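PBP domain-containing protein (PDB 3MUQ) is of unknown function but belongs to the periplasmic-binding-protein superfamily, and so probably binds a small solute. Local coordinates at residues Val7-Thr12 with Gly19-Leu24; Ser14-Gly19 with Val38-Thr43; Thr32-Asp37 with Ala216-Asp221; Gly44-Met49 with Val58-Pro63. All blocks are in the same frame, centred on the assembly; numbering follows the deposited sequence.

The four contacts are built around the parallel strands 35-41, 6-12 and 57-60, with 6-12 in the middle. Contacts 1 and 4 are buried and join aliphatic side chains with a threonine each. They lie on opposite faces of the sheet: L9 and T11 face helix 20-32, while A10 faces helix 43-51. Contact 2 lies at the surface, where a tyrosine rests on strand 35-41. Contact 3 is partly buried. It uses the start of the same strand, about 17 Å from contact 2 between centres, and brings in aromatic rings and helix 213-224. Contacts 1 and 2 share G19. Backbone bonds tie contact 1 to the other three. None is hydrogen-bonded across its own segments.

Contact 1 of 4, residues Val7-Thr12 with Gly19-Leu24; sequences VRLATT and GLLDYL
L9 and L21 meet tip to tip. L9 CD2 is the methyl that makes the contact. It lies 4.1 Å from L21 CD1, and L21 CD2 is about as near, so one L9 methyl faces both branches of the leucine fork. T11 also meets L21 end on. Its CG2 is 4.2 Å from L21 CD1. L9 and T11 are two residues apart on strand 6-12 and point to the same face of the sheet, so L21 CD1 is shared between them.

L9 reaches out with CG opposite its backbone N (chi1 172°). The strand and helix backbones stay well apart, with T11 CA and L21 CA 10.1 Å from each other. The L9 and L21 side chains span much of that gap.

This is strand-to-helix packing within a beta-alpha-beta crossover. Strand 6-12 leads through the short helix 13-18 into helix 20-32, which packs over the sheet before the chain returns in the parallel strand 35-41. V38 of that returning strand also touches both T11 and L21.

T11 divides its side chain between two tasks. The methyl faces the helix. OG1 lies opposite the backbone N (chi1 -165°) and gives its hydrogen to the carbonyl O of M59, on the neighbouring strand 57-60.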
# COMPACT_ATOMS: atom_id res chain seq x y z
N VAL A 7 12.25 3.90 19.41
CA VAL A 7 11.64 2.75 18.77
C VAL A 7 12.74 2.00 18.04
O VAL A 7 13.45 2.56 17.23
CB VAL A 7 10.58 3.19 17.73
CG1 VAL A 7 9.91 1.96 17.12
CG2 VAL A 7 9.55 4.13 18.37
N ARG A 8 12.90 0.72 18.36
CA ARG A 8 13.93 -0.09 17.73
C ARG A 8 13.30 -0.94 16.63
O ARG A 8 12.37 -1.71 16.89
CB ARG A 8 14.63 -0.96 18.77
CG ARG A 8 15.28 -0.16 19.89
CD ARG A 8 16.00 -1.06 20.88
NE ARG A 8 15.09 -1.91 21.64
CZ ARG A 8 13.93 -1.49 22.15
NH1 ARG A 8 13.56 -0.22 21.99
NH2 ARG A 8 13.15 -2.34 22.81
N LEU A 9 13.82 -0.80 15.41
CA LEU A 9 13.36 -1.52 14.23
C LEU A 9 14.43 -2.48 13.75
O LEU A 9 15.55 -2.07 13.46
CB LEU A 9 13.06 -0.53 13.09
CG LEU A 9 12.75 -1.17 11.72
CD1 LEU A 9 11.43 -1.98 11.77
CD2 LEU A 9 12.72 -0.11 10.61
N ALA A 10 14.09 -3.77 13.66
CA ALA A 10 14.97 -4.72 12.98
C ALA A 10 14.54 -4.81 11.53
O ALA A 10 13.35 -4.96 11.23
CB ALA A 10 14.93 -6.12 13.65
N THR A 11 15.50 -4.71 10.61
CA THR A 11 15.17 -4.91 9.20
C THR A 11 16.33 -5.60 8.48
O THR A 11 17.33 -5.94 9.10
CB THR A 11 14.83 -3.58 8.48
OG1 THR A 11 14.18 -3.85 7.22
CG2 THR A 11 16.08 -2.75 8.25
N THR A 12 16.20 -5.79 7.17
CA THR A 12 17.26 -6.43 6.40
C THR A 12 18.35 -5.47 5.93
O THR A 12 18.15 -4.27 5.80
CB THR A 12 16.72 -7.15 5.15
OG1 THR A 12 16.43 -6.18 4.14
CG2 THR A 12 15.46 -7.96 5.48
N GLY A 19 18.07 2.75 1.07
CA GLY A 19 17.79 4.16 1.29
C GLY A 19 16.35 4.47 1.68
O GLY A 19 16.02 5.60 2.04
N LEU A 20 15.48 3.46 1.63
CA LEU A 20 14.08 3.63 2.01
C LEU A 20 13.89 4.41 3.32
O LEU A 20 13.12 5.36 3.38
CB LEU A 20 13.39 2.27 2.13
CG LEU A 20 11.94 2.28 2.64
CD1 LEU A 20 11.00 3.02 1.68
CD2 LEU A 20 11.47 0.85 2.89
N LEU A 21 14.58 3.98 4.36
CA LEU A 21 14.38 4.54 5.68
C LEU A 21 14.85 5.99 5.79
O LEU A 21 14.26 6.79 6.53
CB LEU A 21 15.01 3.62 6.74
CG LEU A 21 14.23 2.29 6.79
CD1 LEU A 21 14.99 1.19 7.50
CD2 LEU A 21 12.86 2.51 7.43
N ASP A 22 15.89 6.33 5.04
CA ASP A 22 16.37 7.70 4.97
C ASP A 22 15.29 8.62 4.44
O ASP A 22 15.27 9.81 4.72
CB ASP A 22 17.61 7.80 4.09
CG ASP A 22 18.79 7.06 4.66
OD1 ASP A 22 18.77 6.77 5.87
OD2 ASP A 22 19.73 6.76 3.89
N TYR A 23 14.38 8.04 3.66
CA TYR A 23 13.27 8.78 3.07
C TYR A 23 12.11 8.95 4.06
O TYR A 23 11.40 9.95 4.04
CB TYR A 23 12.78 8.01 1.84
CG TYR A 23 12.10 8.85 0.79
CD1 TYR A 23 12.57 8.86 -0.53
CD2 TYR A 23 10.99 9.63 1.10
CE1 TYR A 23 11.94 9.63 -1.50
CE2 TYR A 23 10.36 10.41 0.13
CZ TYR A 23 10.84 10.40 -1.17
OH TYR A 23 10.22 11.17 -2.13
N LEU A 24 11.91 7.96 4.93
CA LEU A 24 10.75 7.92 5.84
C LEU A 24 10.99 8.57 7.20
O LEU A 24 10.15 9.34 7.70
CB LEU A 24 10.34 6.47 6.09
CG LEU A 24 10.03 5.69 4.83
CD1 LEU A 24 9.50 4.32 5.20
CD2 LEU A 24 9.02 6.45 3.99

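Contact 2 of 4, residues Ser14-Gly19 with Val38-Thr43; sequences STYHSG and VIAAGT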
# COMPACT_ATOMS: atom_id res chain seq x y z
N SER A 14 19.58 -5.45 2.92
CA SER A 14 19.03 -4.94 1.67
C SER A 14 18.30 -3.63 1.90
O SER A 14 18.59 -2.61 1.28
CB SER A 14 18.01 -5.93 1.10
OG SER A 14 18.65 -6.92 0.33
N THR A 15 17.33 -3.69 2.80
CA THR A 15 16.45 -2.57 3.09
C THR A 15 17.23 -1.36 3.59
O THR A 15 17.03 -0.23 3.13
CB THR A 15 15.39 -2.98 4.12
OG1 THR A 15 14.66 -4.12 3.63
CG2 THR A 15 14.45 -1.84 4.39
N TYR A 16 18.14 -1.60 4.54
CA TYR A 16 18.96 -0.53 5.08
C TYR A 16 19.74 0.18 3.99
O TYR A 16 19.84 1.41 3.97
CB TYR A 16 19.94 -1.07 6.13
CG TYR A 16 20.87 -0.02 6.71
CD1 TYR A 16 20.45 0.82 7.73
CD2 TYR A 16 22.16 0.13 6.23
CE1 TYR A 16 21.29 1.79 8.26
CE2 TYR A 16 23.01 1.09 6.75
CZ TYR A 16 22.57 1.92 7.77
OH TYR A 16 23.42 2.88 8.29
N HIS A 17 20.31 -0.58 3.07
CA HIS A 17 21.14 0.02 2.03
C HIS A 17 20.32 0.65 0.92
O HIS A 17 20.78 1.57 0.25
CB HIS A 17 22.17 -0.97 1.50
CG HIS A 17 23.24 -1.28 2.49
ND1 HIS A 17 23.83 -2.53 2.59
CD2 HIS A 17 23.81 -0.52 3.45
CE1 HIS A 17 24.72 -2.51 3.56
NE2 HIS A 17 24.73 -1.30 4.11
N SER A 18 19.08 0.17 0.76
CA SER A 18 18.17 0.69 -0.25
C SER A 18 17.97 2.21 -0.14
O SER A 18 17.71 2.87 -1.14
CB SER A 18 16.82 -0.02 -0.16
OG SER A 18 16.00 0.57 0.84
N GLY A 19 18.07 2.75 1.07
CA GLY A 19 17.79 4.16 1.29
C GLY A 19 16.35 4.47 1.68
O GLY A 19 16.02 5.60 2.04
N VAL A 38 17.55 1.87 13.67
CA VAL A 38 17.50 0.76 12.73
C VAL A 38 18.65 -0.22 13.00
O VAL A 38 19.81 0.18 13.13
CB VAL A 38 17.59 1.25 11.28
CG1 VAL A 38 17.42 0.09 10.31
CG2 VAL A 38 16.53 2.29 11.03
N ILE A 39 18.32 -1.50 13.14
CA ILE A 39 19.32 -2.54 13.26
C ILE A 39 19.12 -3.50 12.09
O ILE A 39 18.12 -4.21 12.02
CB ILE A 39 19.21 -3.32 14.59
CG1 ILE A 39 19.35 -2.39 15.80
CG2 ILE A 39 20.27 -4.42 14.66
CD1 ILE A 39 18.07 -1.80 16.27
N ALA A 40 20.09 -3.51 11.19
CA ALA A 40 19.95 -4.22 9.92
C ALA A 40 20.76 -5.51 9.92
O ALA A 40 21.93 -5.51 10.25
CB ALA A 40 20.37 -3.33 8.78
N ALA A 41 20.11 -6.60 9.56
CA ALA A 41 20.76 -7.90 9.55
C ALA A 41 20.09 -8.78 8.50
O ALA A 41 19.27 -8.31 7.71
CB ALA A 41 20.67 -8.56 10.94
N GLY A 42 20.45 -10.06 8.48
CA GLY A 42 19.78 -11.02 7.62
C GLY A 42 18.36 -11.22 8.09
O GLY A 42 18.00 -10.85 9.20
N THR A 43 17.53 -11.80 7.22
CA THR A 43 16.12 -12.00 7.51
C THR A 43 15.89 -12.85 8.76
O THR A 43 15.13 -12.46 9.64
CB THR A 43 15.41 -12.64 6.33
OG1 THR A 43 15.41 -11.71 5.24
CG2 THR A 43 13.96 -12.98 6.69
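The Y16 ring has V38 at one edge and H17 at the other. V38 CG1 lies near the ring plane, 4.0 Å from Y16 CD1. On the opposite flank H17 NE2 is in the plane, 3.6 Å from Y16 CD2. A40 comes in at the root of the ring. Its methyl CB is 3.9 Å from Y16 CG, on an oblique line to the ring. The same methyl sits closer to the stem of the tyrosine, with A40 CB 3.5 Å from Y16 CB. This is the tightest point of the contact, and the backbones are correspondingly near: Y16 CA and A40 CA are 6.2 Å apart.

Y16 CG lies opposite its backbone N (chi1 178°). This sets the ring at a slant to the strand, its CD1 edge toward V38 CG1. V38 and A40 are two residues apart and present the same side of strand 35-41. Y16 is exposed, so the tyrosine forms an outer cover at the surface. V38 also touches L21 and L25 of helix 20-32.

S18 adds polar bonds beside the contact. Its OG gives a hydrogen bond to T15 O (2.6 Å), tilted 17° from the carbonyl plane. The same OG also bonds to the N of L20, where the next helix starts. G19 between them has a positive phi (92°).

The arrangement belongs to a beta-alpha-beta crossover whose connection runs through two helices, 13-18 and 20-32. The first, a short helix, follows strand 6-12 directly and rests its tyrosine on the parallel strand 35-41.

Contact 3 of 4, residues Thr32-Asp37 with Ala216-Asp221; sequences TGYKVD and AKAFSD
Y34 and A218 make the closest approach of the contact. Y34 CE2 is 3.7 Å from A218 CB, which meets the ring obliquely. Beside them V36 sits over F219. V36 CG2 lies 4.2 Å from the centroid of the F219 ring and only 8° off the ring normal. This is a CH-pi contact over the centre of one face. F28 of helix 20-32 also meets the F219 ring, with the planes at about 45°. V36 and F219 both touch L25 of that helix.

The more open side holds T32, Y34 and K217, all partly exposed. T32 OG1 takes the backbone N of Y34 in an ST turn (3.1 Å), a straight bond at 166° that fixes the turn leading into strand 35-41. The same OG1 is hydrogen-bonded to F28 O. On the helix, K217 NZ bridges to D221 OD2 (2.8 Å), on the syn side of the carboxylate. D221 OD1 pairs with R79. The second subunit covers part of the helix separately, its L176 on A218 and its R172 on K217 and D221.

The contact joins helix 213-224, late in the chain, to the start of strand 35-41 and the turn before it. No hydrogen bond crosses between the segments. The grip is thus dispersive and aromatic. No charge takes part between the segments. K217 and R79 beside D221 would probably favour its ionised form.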
# COMPACT_ATOMS: atom_id res chain seq x y z
N THR A 32 5.92 12.87 14.81
CA THR A 32 5.49 12.24 16.06
C THR A 32 6.40 12.45 17.27
O THR A 32 5.97 12.25 18.40
CB THR A 32 5.35 10.73 15.87
OG1 THR A 32 6.65 10.17 15.63
CG2 THR A 32 4.43 10.43 14.70
N GLY A 33 7.64 12.84 17.04
CA GLY A 33 8.61 12.93 18.12
C GLY A 33 9.30 11.60 18.45
O GLY A 33 10.16 11.56 19.32
N TYR A 34 8.93 10.52 17.77
CA TYR A 34 9.60 9.25 18.04
C TYR A 34 10.91 9.18 17.27
O TYR A 34 10.99 9.64 16.12
CB TYR A 34 8.73 8.05 17.67
CG TYR A 34 7.57 7.78 18.60
CD1 TYR A 34 7.76 7.28 19.89
CD2 TYR A 34 6.28 8.00 18.17
CE1 TYR A 34 6.68 7.03 20.72
CE2 TYR A 34 5.21 7.76 18.98
CZ TYR A 34 5.40 7.27 20.25
OH TYR A 34 4.29 7.04 21.02
N LYS A 35 11.92 8.58 17.88
CA LYS A 35 13.19 8.33 17.21
C LYS A 35 13.36 6.85 16.91
O LYS A 35 13.35 6.02 17.81
CB LYS A 35 14.35 8.82 18.07
CG LYS A 35 14.38 10.32 18.29
CD LYS A 35 15.48 10.70 19.27
CE LYS A 35 15.72 12.19 19.28
NZ LYS A 35 16.16 12.65 17.93
N VAL A 36 13.53 6.50 15.64
CA VAL A 36 13.69 5.10 15.25
C VAL A 36 15.16 4.71 15.09
O VAL A 36 15.88 5.30 14.30
CB VAL A 36 12.91 4.81 13.93
CG1 VAL A 36 13.12 3.37 13.45
CG2 VAL A 36 11.43 5.10 14.12
N ASP A 37 15.61 3.72 15.87
CA ASP A 37 16.94 3.12 15.65
C ASP A 37 16.78 1.91 14.74
O ASP A 37 15.96 1.03 15.01
CB ASP A 37 17.60 2.65 16.96
CG ASP A 37 17.95 3.79 17.91
OD1 ASP A 37 18.09 4.95 17.45
OD2 ASP A 37 18.08 3.53 19.12
N ALA A 216 6.05 1.58 18.55
CA ALA A 216 6.08 0.68 17.39
C ALA A 216 4.75 0.71 16.64
O ALA A 216 4.70 0.78 15.41
CB ALA A 216 6.42 -0.76 17.83
N LYS A 217 3.64 0.67 17.37
CA LYS A 217 2.36 0.77 16.69
C LYS A 217 2.14 2.15 16.03
O LYS A 217 1.55 2.24 14.96
CB LYS A 217 1.19 0.40 17.61
CG LYS A 217 -0.11 0.33 16.80
CD LYS A 217 -1.24 -0.30 17.57
CE LYS A 217 -2.51 -0.36 16.70
NZ LYS A 217 -3.01 1.00 16.38
N ALA A 218 2.62 3.22 16.66
CA ALA A 218 2.54 4.53 16.00
C ALA A 218 3.29 4.53 14.65
O ALA A 218 2.83 5.08 13.65
CB ALA A 218 3.07 5.63 16.92
N PHE A 219 4.46 3.90 14.61
CA PHE A 219 5.27 3.87 13.40
C PHE A 219 4.55 3.07 12.33
O PHE A 219 4.46 3.49 11.17
CB PHE A 219 6.65 3.26 13.70
CG PHE A 219 7.63 3.37 12.57
CD1 PHE A 219 7.59 4.45 11.70
CD2 PHE A 219 8.61 2.41 12.40
CE1 PHE A 219 8.49 4.56 10.67
CE2 PHE A 219 9.52 2.51 11.37
CZ PHE A 219 9.46 3.59 10.50
N SER A 220 4.02 1.92 12.72
CA SER A 220 3.29 1.06 11.79
C SER A 220 2.05 1.77 11.27
O SER A 220 1.84 1.81 10.06
CB SER A 220 2.90 -0.27 12.44
OG SER A 220 2.11 -1.05 11.55
N ASP A 221 1.24 2.33 12.17
CA ASP A 221 0.05 3.11 11.78
C ASP A 221 0.45 4.23 10.80
O ASP A 221 -0.18 4.43 9.77
CB ASP A 221 -0.62 3.73 13.02
CG ASP A 221 -1.29 2.70 13.90
OD1 ASP A 221 -1.53 1.57 13.42
OD2 ASP A 221 -1.59 3.03 15.07

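Contact 4 of 4, residues Gly44-Met49 with Val58-Pro63; sequences GKALKM and VMTHAP
L47 holds CG beside its own backbone N (chi1 -67°), and this brings CD2 to 3.9 Å from V58 CG2. V58 chi1 is -58°, with CG1 beside N; this leaves CG2 between N and the carbonyl carbon, facing L47. The two side chains cross at about a right angle.

The contact is part of a beta-alpha-beta crossover. Strand 35-41 leads into helix 43-51, and the chain returns in strand 57-60 on the far side of strand 6-12. The short helix and strand axes run nearly antiparallel, at 159°, and come within 8.6 Å. A46 lies on the inner side of the helix, and its CB is 4.2 Å from T60 CG2. A46 also touches A10 of the middle strand. F69 of helix 63-71 touches both L47 and V58.

T60 is the polar member of this buried group. Its OG1 is hydrogen-bonded to E66 OE2, an oxygen that also receives the backbone N of A62. L47 CD2 lies 4.1 Å from that same T60 OG1. At the backbone of the helix, V58 CG1 lies 3.7 Å from A46 O.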
# COMPACT_ATOMS: atom_id res chain seq x y z
N GLY A 44 16.54 -14.01 8.82
CA GLY A 44 16.39 -14.88 9.98
C GLY A 44 16.80 -14.18 11.27
O GLY A 44 16.18 -14.39 12.32
N LYS A 45 17.84 -13.35 11.20
CA LYS A 45 18.36 -12.67 12.39
C LYS A 45 17.42 -11.53 12.81
O LYS A 45 17.09 -11.39 13.99
CB LYS A 45 19.78 -12.15 12.14
CG LYS A 45 20.31 -11.21 13.22
CD LYS A 45 20.40 -11.87 14.60
CE LYS A 45 21.83 -12.31 14.92
NZ LYS A 45 22.09 -13.74 14.63
N ALA A 46 16.99 -10.72 11.85
CA ALA A 46 15.99 -9.70 12.12
C ALA A 46 14.79 -10.31 12.85
O ALA A 46 14.36 -9.82 13.89
CB ALA A 46 15.55 -9.02 10.82
N LEU A 47 14.23 -11.39 12.31
CA LEU A 47 13.05 -12.02 12.93
C LEU A 47 13.38 -12.62 14.30
O LEU A 47 12.59 -12.56 15.26
CB LEU A 47 12.43 -13.06 11.99
CG LEU A 47 11.79 -12.49 10.70
CD1 LEU A 47 11.26 -13.58 9.82
CD2 LEU A 47 10.68 -11.50 11.02
N LYS A 48 14.56 -13.21 14.41
CA LYS A 48 15.03 -13.76 15.69
C LYS A 48 15.12 -12.67 16.76
O LYS A 48 14.81 -12.90 17.93
CB LYS A 48 16.40 -14.43 15.51
CG LYS A 48 16.91 -15.16 16.75
CD LYS A 48 16.14 -16.44 17.04
CE LYS A 48 16.25 -16.79 18.52
NZ LYS A 48 16.04 -18.24 18.84
N MSE A 49 15.59 -11.49 16.37
CA MSE A 49 15.66 -10.41 17.33
C MSE A 49 14.25 -10.03 17.81
O MSE A 49 14.05 -9.67 18.98
CB MSE A 49 16.38 -9.22 16.70
CG MSE A 49 17.92 -9.41 16.56
SE MSE A 49 18.79 -7.75 15.97
CE MSE A 49 18.18 -7.70 14.12
N VAL A 58 9.54 -5.35 13.40
CA VAL A 58 10.39 -5.80 12.32
C VAL A 58 9.83 -5.43 10.95
O VAL A 58 8.61 -5.30 10.76
CB VAL A 58 10.62 -7.34 12.34
CG1 VAL A 58 11.24 -7.80 13.66
CG2 VAL A 58 9.31 -8.05 12.09
N MSE A 59 10.73 -5.26 9.98
CA MSE A 59 10.32 -5.00 8.61
C MSE A 59 11.14 -5.89 7.70
O MSE A 59 12.34 -5.72 7.58
CB MSE A 59 10.58 -3.53 8.26
CG MSE A 59 10.25 -3.17 6.80
SE MSE A 59 10.73 -1.32 6.38
CE MSE A 59 9.57 -0.41 7.67
N THR A 60 10.49 -6.87 7.07
CA THR A 60 11.18 -7.78 6.18
C THR A 60 10.34 -7.99 4.90
O THR A 60 9.23 -7.47 4.78
CB THR A 60 11.45 -9.15 6.85
OG1 THR A 60 10.22 -9.70 7.33
CG2 THR A 60 12.39 -9.00 8.04
N HIS A 61 10.89 -8.75 3.96
CA HIS A 61 10.18 -9.05 2.72
C HIS A 61 10.30 -10.55 2.43
O HIS A 61 10.80 -10.94 1.38
CB HIS A 61 10.73 -8.20 1.57
CG HIS A 61 12.22 -8.21 1.46
ND1 HIS A 61 13.03 -7.36 2.17
CD2 HIS A 61 13.05 -8.99 0.72
CE1 HIS A 61 14.30 -7.60 1.87
NE2 HIS A 61 14.33 -8.58 0.99
N ALA A 62 9.83 -11.36 3.38
CA ALA A 62 9.90 -12.82 3.32
C ALA A 62 8.61 -13.41 3.87
O ALA A 62 8.54 -13.79 5.04
CB ALA A 62 11.10 -13.33 4.13
N PRO A 63 7.57 -13.47 3.02
CA PRO A 63 6.22 -13.90 3.41
C PRO A 63 6.16 -15.23 4.17
O PRO A 63 5.37 -15.36 5.11
CB PRO A 63 5.49 -14.04 2.06
CG PRO A 63 6.21 -13.10 1.14
CD PRO A 63 7.65 -13.08 1.60